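Local structure of CTP synthase (5N29) at residues Thr8-Val14 against Cys68-Pro74; Val14-Leu18 against Tyr47-Leu53; Arg62-Leu66 against Ala87-Val91; Ile166-Tyr171 against Pro245-Ser249. The protein probably catalyses the ATP-dependent amination of UTP to CTP with glutamine or ammonia as nitrogen source, this chain being its C-terminal glutaminase domain. The protein carries 1 engineered substitution. All coordinates share one frame. Residue numbers count along the deposited sequence, not the author numbering.

Interaction 1: Thr8-Val14 against Cys68-Pro74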
loop_
_atom_site.group_PDB
_atom_site.type_symbol
_atom_site.label_atom_id
_atom_site.label_comp_id
_atom_site.label_asym_id
_atom_site.label_seq_id
_atom_site.Cartn_x
_atom_site.Cartn_y
_atom_site.Cartn_z
ATOM N N THR A 8 -15.478 -18.432 3.386
ATOM C CA THR A 8 -14.076 -18.063 3.024
ATOM C C THR A 8 -13.976 -16.602 2.592
ATOM O O THR A 8 -14.969 -16.012 2.179
ATOM C CB THR A 8 -13.516 -18.945 1.878
ATOM O OG1 THR A 8 -14.131 -18.587 0.627
ATOM C CG2 THR A 8 -13.743 -20.438 2.170
ATOM N N VAL A 9 -12.772 -16.040 2.668
ATOM C CA VAL A 9 -12.520 -14.645 2.260
ATOM C C VAL A 9 -11.674 -14.598 0.983
ATOM O O VAL A 9 -10.525 -15.016 0.992
ATOM C CB VAL A 9 -11.797 -13.860 3.383
ATOM C CG1 VAL A 9 -11.679 -12.383 3.017
ATOM C CG2 VAL A 9 -12.525 -14.051 4.708
ATOM N N ARG A 10 -12.252 -14.083 -0.103
ATOM C CA ARG A 10 -11.571 -13.996 -1.404
ATOM C C ARG A 10 -10.727 -12.727 -1.515
ATOM O O ARG A 10 -11.284 -11.628 -1.586
ATOM C CB ARG A 10 -12.590 -14.016 -2.552
ATOM C CG ARG A 10 -13.323 -15.336 -2.711
ATOM C CD ARG A 10 -14.560 -15.202 -3.594
ATOM N NE ARG A 10 -14.266 -14.933 -5.008
ATOM C CZ ARG A 10 -13.840 -15.833 -5.907
ATOM N NH1 ARG A 10 -13.591 -17.099 -5.569
ATOM N NH2 ARG A 10 -13.639 -15.456 -7.170
ATOM N N ILE A 11 -9.401 -12.883 -1.546
ATOM C CA ILE A 11 -8.469 -11.765 -1.778
ATOM C C ILE A 11 -7.768 -11.891 -3.131
ATOM O O ILE A 11 -7.123 -12.906 -3.403
ATOM C CB ILE A 11 -7.372 -11.676 -0.686
ATOM C CG1 ILE A 11 -7.987 -11.565 0.708
ATOM C CG2 ILE A 11 -6.445 -10.486 -0.938
ATOM C CD1 ILE A 11 -8.890 -10.371 0.921
ATOM N N ALA A 12 -7.890 -10.858 -3.971
ATOM C CA ALA A 12 -7.097 -10.763 -5.206
ATOM C C ALA A 12 -5.671 -10.312 -4.862
ATOM O O ALA A 12 -5.495 -9.240 -4.285
ATOM C CB ALA A 12 -7.727 -9.785 -6.179
ATOM N N PHE A 13 -4.679 -11.135 -5.220
ATOM C CA PHE A 13 -3.252 -10.881 -4.974
ATOM C C PHE A 13 -2.669 -10.547 -6.330
ATOM O O PHE A 13 -2.465 -11.438 -7.163
ATOM C CB PHE A 13 -2.626 -12.157 -4.410
ATOM C CG PHE A 13 -1.234 -12.007 -3.842
ATOM C CD1 PHE A 13 -1.008 -12.236 -2.485
ATOM C CD2 PHE A 13 -0.146 -11.742 -4.651
ATOM C CE1 PHE A 13 0.264 -12.151 -1.944
ATOM C CE2 PHE A 13 1.134 -11.664 -4.121
ATOM C CZ PHE A 13 1.337 -11.862 -2.764
ATOM N N VAL A 14 -2.410 -9.266 -6.561
ATOM C CA VAL A 14 -2.089 -8.785 -7.897
ATOM C C VAL A 14 -0.579 -8.695 -8.104
ATOM O O VAL A 14 0.070 -7.794 -7.584
ATOM C CB VAL A 14 -2.770 -7.434 -8.179
ATOM C CG1 VAL A 14 -2.519 -6.999 -9.624
ATOM C CG2 VAL A 14 -4.268 -7.549 -7.893
ATOM N N CYS A 68 -14.121 -10.292 -5.724
ATOM C CA CYS A 68 -13.295 -10.485 -4.531
ATOM C C CYS A 68 -13.767 -9.620 -3.353
ATOM O O CYS A 68 -14.400 -8.584 -3.539
ATOM C CB CYS A 68 -11.827 -10.184 -4.848
ATOM S SG CYS A 68 -11.072 -11.355 -6.003
ATOM N N ASP A 69 -13.445 -10.068 -2.143
ATOM C CA ASP A 69 -13.753 -9.335 -0.912
ATOM C C ASP A 69 -12.679 -8.288 -0.598
ATOM O O ASP A 69 -12.934 -7.337 0.140
ATOM C CB ASP A 69 -13.863 -10.301 0.266
ATOM C CG ASP A 69 -14.889 -11.391 0.028
ATOM O OD1 ASP A 69 -16.024 -11.059 -0.364
ATOM O OD2 ASP A 69 -14.554 -12.575 0.211
ATOM N N GLY A 70 -11.482 -8.492 -1.140
ATOM C CA GLY A 70 -10.375 -7.559 -0.986
ATOM C C GLY A 70 -9.431 -7.638 -2.164
ATOM O O GLY A 70 -9.404 -8.634 -2.889
ATOM N N ILE A 71 -8.666 -6.570 -2.345
ATOM C CA ILE A 71 -7.701 -6.444 -3.429
ATOM C C ILE A 71 -6.370 -5.981 -2.821
ATOM O O ILE A 71 -6.310 -4.937 -2.175
ATOM C CB ILE A 71 -8.179 -5.436 -4.494
ATOM C CG1 ILE A 71 -9.407 -5.991 -5.234
ATOM C CG2 ILE A 71 -7.055 -5.130 -5.490
ATOM C CD1 ILE A 71 -10.124 -4.984 -6.111
ATOM N N PHE A 72 -5.317 -6.757 -3.067
ATOM C CA PHE A 72 -4.017 -6.556 -2.451
ATOM C C PHE A 72 -2.911 -6.421 -3.513
ATOM O O PHE A 72 -2.825 -7.242 -4.435
ATOM C CB PHE A 72 -3.722 -7.723 -1.516
ATOM C CG PHE A 72 -2.317 -7.735 -0.992
ATOM C CD1 PHE A 72 -1.892 -6.768 -0.090
ATOM C CD2 PHE A 72 -1.414 -8.708 -1.402
ATOM C CE1 PHE A 72 -0.590 -6.765 0.389
ATOM C CE2 PHE A 72 -0.110 -8.712 -0.921
ATOM C CZ PHE A 72 0.300 -7.735 -0.033
ATOM N N VAL A 73 -2.077 -5.382 -3.379
ATOM C CA VAL A 73 -0.937 -5.173 -4.269
ATOM C C VAL A 73 0.373 -5.111 -3.451
ATOM O O VAL A 73 0.644 -4.111 -2.794
ATOM C CB VAL A 73 -1.098 -3.898 -5.123
ATOM C CG1 VAL A 73 0.100 -3.723 -6.070
ATOM C CG2 VAL A 73 -2.398 -3.961 -5.920
ATOM N N PRO A 74 1.189 -6.184 -3.500
ATOM C CA PRO A 74 2.449 -6.176 -2.768
ATOM C C PRO A 74 3.549 -5.417 -3.486
ATOM O O PRO A 74 3.349 -4.917 -4.597
ATOM C CB PRO A 74 2.814 -7.652 -2.701
ATOM C CG PRO A 74 2.245 -8.223 -3.940
ATOM C CD PRO A 74 1.003 -7.446 -4.240
HETATM O O HOH W 1 2.828 -5.919 -7.028
#

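Interaction 2: Val14-Leu18 against Tyr47-Leu53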
loop_
_atom_site.group_PDB
_atom_site.type_symbol
_atom_site.label_atom_id
_atom_site.label_comp_id
_atom_site.label_asym_id
_atom_site.label_seq_id
_atom_site.Cartn_x
_atom_site.Cartn_y
_atom_site.Cartn_z
ATOM N N VAL A 14 -2.410 -9.266 -6.561
ATOM C CA VAL A 14 -2.089 -8.785 -7.897
ATOM C C VAL A 14 -0.579 -8.695 -8.104
ATOM O O VAL A 14 0.070 -7.794 -7.584
ATOM C CB VAL A 14 -2.770 -7.434 -8.179
ATOM C CG1 VAL A 14 -2.519 -6.999 -9.624
ATOM C CG2 VAL A 14 -4.268 -7.549 -7.893
ATOM N N GLY A 15 -0.042 -9.638 -8.876
ATOM C CA GLY A 15 1.389 -9.685 -9.189
ATOM C C GLY A 15 1.680 -10.728 -10.260
ATOM O O GLY A 15 1.479 -10.468 -11.460
ATOM N N LYS A 16 2.121 -11.910 -9.818
ATOM C CA LYS A 16 2.497 -13.032 -10.701
ATOM C C LYS A 16 1.812 -14.335 -10.271
ATOM O O LYS A 16 1.364 -14.460 -9.120
ATOM C CB LYS A 16 4.019 -13.235 -10.685
ATOM C CG LYS A 16 4.829 -11.944 -10.708
ATOM C CD LYS A 16 6.323 -12.200 -10.847
ATOM C CE LYS A 16 6.715 -12.450 -12.293
ATOM N NZ LYS A 16 8.181 -12.657 -12.447
ATOM N N TYR A 17 1.743 -15.300 -11.194
ATOM C CA TYR A 17 1.277 -16.665 -10.881
ATOM C C TYR A 17 2.265 -17.359 -9.934
ATOM O O TYR A 17 3.456 -17.022 -9.917
ATOM C CB TYR A 17 1.126 -17.515 -12.154
ATOM C CG TYR A 17 0.039 -17.064 -13.116
ATOM C CD1 TYR A 17 -1.294 -16.989 -12.706
ATOM C CD2 TYR A 17 0.339 -16.749 -14.451
ATOM C CE1 TYR A 17 -2.293 -16.593 -13.580
ATOM C CE2 TYR A 17 -0.654 -16.352 -15.339
ATOM C CZ TYR A 17 -1.977 -16.273 -14.902
ATOM O OH TYR A 17 -2.989 -15.864 -15.759
ATOM N N LEU A 18 1.759 -18.320 -9.159
ATOM C CA LEU A 18 2.580 -19.126 -8.226
ATOM C C LEU A 18 3.830 -19.719 -8.868
ATOM O O LEU A 18 4.920 -19.668 -8.292
ATOM C CB LEU A 18 1.759 -20.290 -7.644
ATOM C CG LEU A 18 0.828 -19.998 -6.472
ATOM C CD1 LEU A 18 -0.041 -21.210 -6.184
ATOM C CD2 LEU A 18 1.621 -19.617 -5.231
ATOM N N TYR A 47 -4.419 -15.551 -6.988
ATOM C CA TYR A 47 -3.182 -15.020 -7.574
ATOM C C TYR A 47 -3.457 -14.559 -8.997
ATOM O O TYR A 47 -3.766 -15.368 -9.872
ATOM C CB TYR A 47 -2.052 -16.052 -7.532
ATOM C CG TYR A 47 -1.696 -16.460 -6.123
ATOM C CD1 TYR A 47 -0.876 -15.664 -5.328
ATOM C CD2 TYR A 47 -2.196 -17.641 -5.573
ATOM C CE1 TYR A 47 -0.556 -16.038 -4.021
ATOM C CE2 TYR A 47 -1.891 -18.024 -4.271
ATOM C CZ TYR A 47 -1.075 -17.222 -3.495
ATOM O OH TYR A 47 -0.770 -17.623 -2.207
ATOM N N VAL A 48 -3.375 -13.245 -9.198
ATOM C CA VAL A 48 -3.711 -12.612 -10.465
ATOM C C VAL A 48 -2.438 -12.081 -11.100
ATOM O O VAL A 48 -1.653 -11.380 -10.454
ATOM C CB VAL A 48 -4.735 -11.469 -10.274
ATOM C CG1 VAL A 48 -4.999 -10.738 -11.587
ATOM C CG2 VAL A 48 -6.044 -12.021 -9.698
ATOM N N ASP A 49 -2.244 -12.426 -12.365
ATOM C CA ASP A 49 -1.163 -11.871 -13.174
ATOM C C ASP A 49 -1.515 -10.421 -13.488
ATOM O O ASP A 49 -2.500 -10.158 -14.189
ATOM C CB ASP A 49 -0.996 -12.684 -14.471
ATOM C CG ASP A 49 0.062 -12.101 -15.427
ATOM O OD1 ASP A 49 0.746 -11.114 -15.101
ATOM O OD2 ASP A 49 0.203 -12.650 -16.537
ATOM N N SER A 50 -0.712 -9.486 -12.974
ATOM C CA SER A 50 -0.977 -8.043 -13.147
ATOM C C SER A 50 -1.066 -7.596 -14.611
ATOM O O SER A 50 -1.806 -6.664 -14.931
ATOM C CB SER A 50 0.099 -7.214 -12.438
ATOM O OG SER A 50 1.383 -7.546 -12.942
ATOM N N GLU A 51 -0.310 -8.245 -15.495
ATOM C CA GLU A 51 -0.348 -7.912 -16.922
ATOM C C GLU A 51 -1.709 -8.170 -17.590
ATOM O O GLU A 51 -2.025 -7.545 -18.596
ATOM C CB GLU A 51 0.779 -8.630 -17.677
ATOM C CG GLU A 51 2.168 -8.100 -17.301
ATOM C CD GLU A 51 3.301 -8.757 -18.074
ATOM O OE1 GLU A 51 3.179 -9.945 -18.444
ATOM O OE2 GLU A 51 4.335 -8.090 -18.289
ATOM N N GLU A 52 -2.518 -9.055 -17.015
ATOM C CA GLU A 52 -3.888 -9.290 -17.504
ATOM C C GLU A 52 -4.862 -8.125 -17.227
ATOM O O GLU A 52 -5.932 -8.036 -17.851
ATOM C CB GLU A 52 -4.440 -10.595 -16.909
ATOM C CG GLU A 52 -3.671 -11.843 -17.336
ATOM C CD GLU A 52 -3.727 -12.093 -18.839
ATOM O OE1 GLU A 52 -4.706 -11.667 -19.479
ATOM O OE2 GLU A 52 -2.790 -12.711 -19.385
ATOM N N LEU A 53 -4.487 -7.229 -16.312
ATOM C CA LEU A 53 -5.276 -6.028 -16.010
ATOM C C LEU A 53 -4.941 -4.810 -16.891
ATOM O O LEU A 53 -5.432 -3.700 -16.635
ATOM C CB LEU A 53 -5.132 -5.688 -14.522
ATOM C CG LEU A 53 -5.906 -6.661 -13.621
ATOM C CD1 LEU A 53 -5.327 -6.693 -12.222
ATOM C CD2 LEU A 53 -7.384 -6.288 -13.575
HETATM O O HOH W 2 -1.784 -14.365 -17.518
#

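Interaction 3: Arg62-Leu66 against Ala87-Val91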
loop_
_atom_site.group_PDB
_atom_site.type_symbol
_atom_site.label_atom_id
_atom_site.label_comp_id
_atom_site.label_asym_id
_atom_site.label_seq_id
_atom_site.Cartn_x
_atom_site.Cartn_y
_atom_site.Cartn_z
ATOM N N ARG A 62 -10.661 -7.397 -14.817
ATOM C CA ARG A 62 -11.372 -6.530 -13.877
ATOM C C ARG A 62 -12.565 -7.248 -13.252
ATOM O O ARG A 62 -12.795 -7.133 -12.054
ATOM C CB ARG A 62 -11.851 -5.237 -14.556
ATOM C CG ARG A 62 -10.751 -4.227 -14.818
ATOM C CD ARG A 62 -11.320 -2.868 -15.210
ATOM N NE ARG A 62 -10.273 -2.039 -15.812
ATOM C CZ ARG A 62 -9.628 -1.012 -15.243
ATOM N NH1 ARG A 62 -8.687 -0.382 -15.944
ATOM N NH2 ARG A 62 -9.892 -0.594 -14.000
ATOM N N LYS A 63 -13.308 -7.994 -14.070
ATOM C CA LYS A 63 -14.474 -8.735 -13.586
ATOM C C LYS A 63 -14.099 -9.728 -12.483
ATOM O O LYS A 63 -14.843 -9.888 -11.521
ATOM C CB LYS A 63 -15.177 -9.454 -14.748
ATOM C CG LYS A 63 -16.539 -10.049 -14.414
ATOM C CD LYS A 63 -17.529 -8.983 -13.954
ATOM C CE LYS A 63 -18.973 -9.370 -14.256
ATOM N NZ LYS A 63 -19.333 -10.725 -13.753
ATOM N N ALA A 64 -12.936 -10.363 -12.609
ATOM C CA ALA A 64 -12.434 -11.251 -11.560
ATOM C C ALA A 64 -12.216 -10.503 -10.228
ATOM O O ALA A 64 -12.584 -11.011 -9.168
ATOM C CB ALA A 64 -11.157 -11.943 -12.009
ATOM N N LEU A 65 -11.661 -9.292 -10.295
ATOM C CA LEU A 65 -11.459 -8.467 -9.094
ATOM C C LEU A 65 -12.775 -8.046 -8.423
ATOM O O LEU A 65 -12.840 -7.993 -7.203
ATOM C CB LEU A 65 -10.634 -7.219 -9.405
ATOM C CG LEU A 65 -9.219 -7.377 -9.986
ATOM C CD1 LEU A 65 -8.469 -6.057 -9.904
ATOM C CD2 LEU A 65 -8.418 -8.465 -9.300
ATOM N N LEU A 66 -13.810 -7.767 -9.223
ATOM C CA LEU A 66 -15.132 -7.364 -8.706
ATOM C C LEU A 66 -15.805 -8.423 -7.836
ATOM O O LEU A 66 -16.602 -8.083 -6.968
ATOM C CB LEU A 66 -16.089 -6.985 -9.854
ATOM C CG LEU A 66 -15.744 -5.771 -10.725
ATOM C CD1 LEU A 66 -16.810 -5.572 -11.798
ATOM C CD2 LEU A 66 -15.581 -4.497 -9.901
ATOM N N ALA A 87 -4.603 -0.260 -12.319
ATOM C CA ALA A 87 -5.980 -0.654 -12.622
ATOM C C ALA A 87 -6.635 -1.441 -11.479
ATOM O O ALA A 87 -7.828 -1.290 -11.253
ATOM C CB ALA A 87 -6.038 -1.438 -13.926
ATOM N N ALA A 88 -5.869 -2.258 -10.752
ATOM C CA ALA A 88 -6.391 -2.917 -9.528
ATOM C C ALA A 88 -6.809 -1.916 -8.459
ATOM O O ALA A 88 -7.826 -2.106 -7.803
ATOM C CB ALA A 88 -5.382 -3.886 -8.935
ATOM N N ALA A 89 -6.009 -0.875 -8.258
ATOM C CA ALA A 89 -6.355 0.181 -7.290
ATOM C C ALA A 89 -7.602 0.948 -7.745
ATOM O O ALA A 89 -8.474 1.261 -6.936
ATOM C CB ALA A 89 -5.177 1.115 -7.081
ATOM N N GLN A 90 -7.698 1.214 -9.045
ATOM C CA GLN A 90 -8.873 1.865 -9.621
ATOM C C GLN A 90 -10.159 1.082 -9.344
ATOM O O GLN A 90 -11.142 1.660 -8.919
ATOM C CB GLN A 90 -8.710 2.055 -11.130
ATOM C CG GLN A 90 -9.883 2.751 -11.808
ATOM C CD GLN A 90 -9.645 2.962 -13.290
ATOM O OE1 GLN A 90 -9.052 2.113 -13.961
ATOM N NE2 GLN A 90 -10.114 4.085 -13.810
ATOM N N VAL A 91 -10.139 -0.226 -9.586
ATOM C CA VAL A 91 -11.331 -1.067 -9.370
ATOM C C VAL A 91 -11.758 -0.982 -7.908
ATOM O O VAL A 91 -12.941 -0.797 -7.612
ATOM C CB VAL A 91 -11.083 -2.537 -9.762
ATOM C CG1 VAL A 91 -12.204 -3.455 -9.263
ATOM C CG2 VAL A 91 -10.929 -2.664 -11.272
#

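Interaction 4: Ile166-Tyr171 against Pro245-Ser249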
loop_
_atom_site.group_PDB
_atom_site.type_symbol
_atom_site.label_atom_id
_atom_site.label_comp_id
_atom_site.label_asym_id
_atom_site.label_seq_id
_atom_site.Cartn_x
_atom_site.Cartn_y
_atom_site.Cartn_z
ATOM N N ILE A 166 -7.358 5.121 9.680
ATOM C CA ILE A 166 -7.156 3.692 9.877
ATOM C C ILE A 166 -5.852 3.443 10.638
ATOM O O ILE A 166 -5.830 2.639 11.565
ATOM C CB ILE A 166 -7.181 2.929 8.528
ATOM C CG1 ILE A 166 -8.601 2.992 7.938
ATOM C CG2 ILE A 166 -6.757 1.479 8.718
ATOM C CD1 ILE A 166 -8.724 2.590 6.487
ATOM N N MET A 167 -4.787 4.159 10.264
ATOM C CA MET A 167 -3.489 4.033 10.932
ATOM C C MET A 167 -3.564 4.305 12.424
ATOM O O MET A 167 -3.089 3.494 13.212
ATOM C CB MET A 167 -2.437 4.949 10.288
ATOM C CG MET A 167 -1.975 4.465 8.916
ATOM S SD MET A 167 -0.896 3.015 8.930
ATOM C CE MET A 167 0.570 3.708 9.682
ATOM N N ALA A 168 -4.156 5.437 12.802
ATOM C CA ALA A 168 -4.338 5.789 14.215
ATOM C C ALA A 168 -5.039 4.663 14.993
ATOM O O ALA A 168 -4.624 4.318 16.098
ATOM C CB ALA A 168 -5.121 7.088 14.340
ATOM N N LYS A 169 -6.072 4.087 14.382
ATOM C CA LYS A 169 -6.916 3.074 15.012
ATOM C C LYS A 169 -6.163 1.749 15.205
ATOM O O LYS A 169 -6.127 1.188 16.310
ATOM C CB LYS A 169 -8.167 2.875 14.139
ATOM C CG LYS A 169 -9.357 2.172 14.784
ATOM C CD LYS A 169 -9.413 0.666 14.564
ATOM C CE LYS A 169 -9.450 0.234 13.098
ATOM N NZ LYS A 169 -10.526 0.871 12.311
ATOM N N ILE A 170 -5.532 1.273 14.132
ATOM C CA ILE A 170 -4.864 -0.041 14.144
ATOM C C ILE A 170 -3.535 -0.051 14.902
ATOM O O ILE A 170 -3.085 -1.111 15.334
ATOM C CB ILE A 170 -4.659 -0.611 12.722
ATOM C CG1 ILE A 170 -3.566 0.167 11.960
ATOM C CG2 ILE A 170 -5.999 -0.676 11.989
ATOM C CD1 ILE A 170 -3.391 -0.227 10.516
ATOM N N TYR A 171 -2.902 1.112 15.047
ATOM C CA TYR A 171 -1.729 1.253 15.932
ATOM C C TYR A 171 -2.088 1.783 17.333
ATOM O O TYR A 171 -1.232 2.339 18.033
ATOM C CB TYR A 171 -0.650 2.112 15.253
ATOM C CG TYR A 171 0.035 1.383 14.130
ATOM C CD1 TYR A 171 1.052 0.460 14.392
ATOM C CD2 TYR A 171 -0.329 1.603 12.795
ATOM C CE1 TYR A 171 1.696 -0.207 13.361
ATOM C CE2 TYR A 171 0.301 0.930 11.764
ATOM C CZ TYR A 171 1.309 0.029 12.047
ATOM O OH TYR A 171 1.923 -0.639 11.012
ATOM N N PRO A 245 -0.652 -5.099 12.147
ATOM C CA PRO A 245 -1.978 -4.476 12.199
ATOM C C PRO A 245 -2.540 -4.051 10.839
ATOM O O PRO A 245 -3.749 -4.106 10.630
ATOM C CB PRO A 245 -1.753 -3.236 13.078
ATOM C CG PRO A 245 -0.609 -3.588 13.949
ATOM C CD PRO A 245 0.280 -4.452 13.099
ATOM N N THR A 246 -1.657 -3.626 9.940
ATOM C CA THR A 246 -2.058 -3.219 8.596
ATOM C C THR A 246 -2.692 -4.394 7.865
ATOM O O THR A 246 -3.838 -4.301 7.431
ATOM C CB THR A 246 -0.853 -2.680 7.789
ATOM O OG1 THR A 246 0.225 -3.627 7.835
ATOM C CG2 THR A 246 -0.381 -1.358 8.344
ATOM N N TYR A 247 -1.966 -5.508 7.761
ATOM C CA TYR A 247 -2.499 -6.716 7.121
ATOM C C TYR A 247 -3.758 -7.213 7.847
ATOM O O TYR A 247 -4.738 -7.604 7.199
ATOM C CB TYR A 247 -1.472 -7.857 7.086
ATOM C CG TYR A 247 -0.416 -7.762 6.000
ATOM C CD1 TYR A 247 -0.538 -8.483 4.811
ATOM C CD2 TYR A 247 0.722 -6.983 6.177
ATOM C CE1 TYR A 247 0.434 -8.402 3.818
ATOM C CE2 TYR A 247 1.701 -6.905 5.201
ATOM C CZ TYR A 247 1.557 -7.612 4.022
ATOM O OH TYR A 247 2.538 -7.538 3.056
ATOM N N LEU A 248 -3.716 -7.191 9.182
ATOM C CA LEU A 248 -4.829 -7.662 10.008
ATOM C C LEU A 248 -6.116 -6.877 9.749
ATOM O O LEU A 248 -7.173 -7.478 9.602
ATOM C CB LEU A 248 -4.458 -7.610 11.495
ATOM C CG LEU A 248 -5.367 -8.285 12.541
ATOM C CD1 LEU A 248 -5.604 -9.755 12.235
ATOM C CD2 LEU A 248 -4.744 -8.137 13.928
ATOM N N SER A 249 -6.009 -5.549 9.676
ATOM C CA SER A 249 -7.171 -4.690 9.434
ATOM C C SER A 249 -7.733 -4.870 8.022
ATOM O O SER A 249 -8.947 -4.855 7.820
ATOM C CB SER A 249 -6.816 -3.226 9.679
ATOM O OG SER A 249 -5.858 -2.731 8.749
HETATM O O HOH W 3 1.590 -3.139 10.365
#

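Interaction 1: Thr8-Val14 against Cys68-Pro74
This is a buried pairing of two neighbouring parallel strands in the central sheet. Strand 9-14 meets strand 70-73 at 27°, with I11, A12 and F13 opposite G70, I71 and F72. Four backbone hydrogen bonds carry the strand pairing: G70 N to R10 O (3.2 Å), A12 N to G70 O (2.9 Å), F72 N to A12 O (2.8 Å) and V14 N to F72 O (3.0 Å). D69 closes the near end. R10 N gives a hydrogen bond to D69 OD2 (2.8 Å), and D69 N returns one to R10 O (2.7 Å). An ideal CB on G70 would lie 2.7 Å from I11 CD1, so a side chain there would clash. I11, F13 and F72 share one apolar face; I11 CG2 packs on F72 CB (3.9 Å). The edge of the F72 ring points at the face of F13 in a T-shaped stack, centroids 5.2 Å apart. Helices 26-39 and 245-255 cover this face. On the other face A12 CB packs on C68 SG (3.7 Å) and I71 CG1 (4.3 Å). Water 1 donates to P74 O (2.7 Å) and weakly to V14 O (3.4 Å). Parallel strands covered by helices on both faces are characteristic of the alpha/beta fold of class I glutamine amidotransferases.

Interaction 2: Val14-Leu18 against Tyr47-Leu53
The Y17 ring lies across D49. With chi1 in m, its face covers D49 CB, a CH-pi contact with CB 4.0 Å from the ring centroid. The Y17 hydroxyl donates to water 2 (OH to water O 2.6 Å). That water donates in turn to D49 OD2 (2.8 Å) and E52 OE2 (2.7 Å), so it joins three side chains. D49 is in t, which lets OD1 accept from E51 N at 3.1 Å, an Asx turn. The same oxygen has a salt bridge with R80. A second CH-pi contact lies next door: L18 CD2 sits over the Y47 ring, 4.1 Å from its centroid. Underneath, the strands pair in parallel, with G15 N to V48 O and S50 N to G15 O both 2.8 Å. Strand 43-49 flanks strand 9-15 in the central sheet, and the two are joined through helix 26-39 as a beta-alpha-beta crossover. Strand 43-49 then turns into the 3-10 segment 50-53, where E52 N bonds D49 O (3.0 Å). V14 in t sets CG1 3.8 Å from both S50 CB and L53 CD1, on the apolar side. S50 is in p, and its OG is hydrogen-bonded to R80.

Interaction 3: Arg62-Leu66 against Ala87-Val91
V91 is the apolar centre of this contact between two helices. Its CG1 meets L66 CD2 at 3.6 Å and L65 CB at 4.1 Å. L65 points toward helix 87-91 and reaches past V91, so that its CD1 lies 3.9 Å from A88 CB. The small A88 leaves space for the leucine. L65, A88 and V91 also rest on I71 of strand 70-73, which makes this side of the contact continuous with the sheet core. Further out, the long side chain of R62 crosses the gap. Its NH2 is 3.6 Å from V91 CG2. One face of its guanidinium lies against A87 CB, at 3.5 Å from NH1. The polar edge follows. Q90 OE1 lies near the guanidinium plane and accepts a hydrogen bond from R62 NH2 (2.8 Å), with a weak one from R62 NH1 (3.2 Å). The axes of the short segments approach to 10.3 Å at 44°, and side chains fill the space between them. Helix 59-66 precedes strand 70-73 in the chain, and helix 82-95 follows it. Two such helices side by side on one face of a parallel sheet are typical of a Rossmann-like alpha/beta layer.

Interaction 4: Ile166-Tyr171 against Pro245-Ser249
I170 lies over the first turn of helix 245-249. Its CG2 is 3.5 Å from S249 CB, and its CD1 is 3.9 Å from T246 CG2. Its CB meets P245 CB at 3.9 Å, and its backbone O comes within 3.4 Å of the same P245 CB. The p rotamer of I170 spreads the side chain across P245, T246 and S249, one helical turn. Y171, the first residue to leave the helix, extends the patch: its CE1 is 4.1 Å from P245 CG, and its OH is 3.6 Å from T246 CG2. M167 adds a looser contact, SD to T246 CG2 at 4.4 Å. The helices cross at 105°, nearly perpendicular, with axes 10.2 Å apart. Helix 166-170 lies between strands 155-160 and 176-187 in the chain. Helix 245-255 comes late in the amidotransferase domain, and T246 touches P234 of the His-Pro-Glu sequence found in class I amidotransferases. Y247 faces away from helix 166-170, and its OH is hydrogen-bonded to E235 of that sequence. No direct hydrogen bond joins the two segments. Water 3 bridges them instead, 2.6 Å from Y171 OH, to which it donates, and 2.9 Å from T246 OG1. The Y171 hydroxyl is also hydrogen-bonded to E179. At the start of helix 166-170, E220 takes the backbone N of I166 and M167.

From the N terminus, strand 9-15 opens two loops. Interaction 2 closes the inner one, when strand 43-49 returns beside it. Interaction 1 closes the outer one at strand 70-73, so interaction 2 is nested inside it. They share V14. Interaction 3 crosses interaction 1: helix 59-66 lies inside the outer loop, while helix 82-95 comes after it. L65 and A88 of these helices pack on A12, V14 and I71, and L53 of interaction 2 reaches the same helices. Interaction 4 closes later and in series. It links helix 166-170 to helix 245-255, with its centre about 26 Å from that of interaction 2. Y247 touches F72 of interaction 1.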